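Local coordinates for protein HTH-type transcriptional regulator YgaV (Escherichia coli K12, PDB 3CUO) that controls the transcription of many genes in response to sulfide, acting as both a repressor and an activator through an ArsR-type helix-turn-helix fold, at the interface of chains A and B. Numbering follows the deposited sequence. Chains: chain A/B, Uncharacterized HTH-type transcriptional regulator ygaV.

The interface of chains A and B. Residues chain A 22-24, 27; chain B 11-12, 14-15.
Where A:Pro24 meets B:Ala15, the backbone of chain A passes from the extended A:His23 (phi/psi -132/133°) into the first turn of helix 24-33, which packs against the start of helix 11-20 of chain B. The methyl of B:Ala15 is set against this junction, its CB 3.4 Å from the backbone N of A:Pro24 and 3.6 Å from C, the carbonyl carbon, of A:His23. The proline ring spreads over the B helix: CD lies against the same methyl, CB approaches the carbonyl O of B:Ala11 at 3.8 Å, and CG faces the carboxylate of B:Glu12, 3.2 Å from OE1. The chain of B:Glu12 bends at chi2 (-115°) and crosses the proline side chain obliquely, with its carboxylate beside CG. With a glycine in place of A:Pro24, the ring contacts with B:Ala15 and the B:Glu12 carboxylate would be lost, which would probably leave a gap there and the start of the A helix less rigid. One turn on, A:Leu27 turns its CD1 branch across, 3.5 Å from CB of B:Ala14. A:Ser22 borders the patch, its CB 3.6 Å from the carbonyl O of B:Ala15. The small side chains of B:Ala11, B:Ala14 and B:Ala15 probably allow this close approach of the backbones. The patch and its two-fold twin form part of the contact between the two chains, a likely ArsR-type dimer interface, built from helices that precede the predicted DNA-binding helix-turn-helix in sequence.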
loop_
_atom_site.group_PDB
_atom_site.type_symbol
_atom_site.label_atom_id
_atom_site.label_comp_id
_atom_site.label_asym_id
_atom_site.label_seq_id
_atom_site.Cartn_x
_atom_site.Cartn_y
_atom_site.Cartn_z
ATOM N N SER A 22 -0.427 1.734 -5.615
ATOM C CA SER A 22 0.842 0.998 -5.866
ATOM C C SER A 22 1.517 1.217 -7.208
ATOM O O SER A 22 2.053 0.293 -7.783
ATOM C CB SER A 22 0.649 -0.512 -5.666
ATOM O OG SER A 22 -0.379 -1.043 -6.480
ATOM N N HIS A 23 1.535 2.475 -7.663
ATOM C CA HIS A 23 2.197 2.892 -8.907
ATOM C C HIS A 23 3.017 4.113 -8.539
ATOM O O HIS A 23 2.557 4.912 -7.729
ATOM C CB HIS A 23 1.176 3.201 -9.970
ATOM C CG HIS A 23 1.772 3.488 -11.323
ATOM N ND1 HIS A 23 2.526 4.615 -11.595
ATOM C CD2 HIS A 23 1.683 2.800 -12.485
ATOM C CE1 HIS A 23 2.936 4.571 -12.845
ATOM N NE2 HIS A 23 2.408 3.499 -13.418
ATOM N N PRO A 24 4.303 4.162 -8.982
ATOM C CA PRO A 24 5.120 5.267 -8.542
ATOM C C PRO A 24 4.591 6.660 -8.930
ATOM O O PRO A 24 4.712 7.607 -8.165
ATOM C CB PRO A 24 6.496 4.995 -9.242
ATOM C CG PRO A 24 6.222 3.898 -10.218
ATOM C CD PRO A 24 5.066 3.177 -9.802
ATOM N N LEU A 27 1.852 7.724 -6.753
ATOM C CA LEU A 27 2.344 8.273 -5.498
ATOM C C LEU A 27 2.800 9.693 -5.630
ATOM O O LEU A 27 2.545 10.490 -4.739
ATOM C CB LEU A 27 3.524 7.452 -4.880
ATOM C CG LEU A 27 3.148 6.107 -4.303
ATOM C CD1 LEU A 27 4.444 5.454 -3.792
ATOM C CD2 LEU A 27 2.035 6.135 -3.176
ATOM N N ALA B 11 10.023 6.588 -4.895
ATOM C CA ALA B 11 8.665 6.285 -5.335
ATOM C C ALA B 11 8.528 4.856 -5.922
ATOM O O ALA B 11 7.539 4.176 -5.699
ATOM C CB ALA B 11 8.143 7.422 -6.303
ATOM N N GLU B 12 9.545 4.358 -6.631
ATOM C CA GLU B 12 9.415 3.017 -7.194
ATOM C C GLU B 12 9.489 1.939 -6.095
ATOM O O GLU B 12 8.769 0.961 -6.167
ATOM C CB GLU B 12 10.473 2.763 -8.247
ATOM C CG GLU B 12 10.367 3.758 -9.394
ATOM C CD GLU B 12 9.998 3.101 -10.704
ATOM O OE1 GLU B 12 8.991 2.328 -10.746
ATOM O OE2 GLU B 12 10.738 3.370 -11.696
ATOM N N ALA B 14 8.653 2.424 -2.737
ATOM C CA ALA B 14 7.366 2.539 -2.001
ATOM C C ALA B 14 6.270 1.817 -2.762
ATOM O O ALA B 14 5.518 0.998 -2.187
ATOM C CB ALA B 14 7.013 4.045 -1.827
ATOM N N ALA B 15 6.165 2.076 -4.065
ATOM C CA ALA B 15 5.068 1.531 -4.879
ATOM C C ALA B 15 5.154 0.010 -4.951
ATOM O O ALA B 15 4.147 -0.701 -4.785
ATOM C CB ALA B 15 5.006 2.172 -6.264
#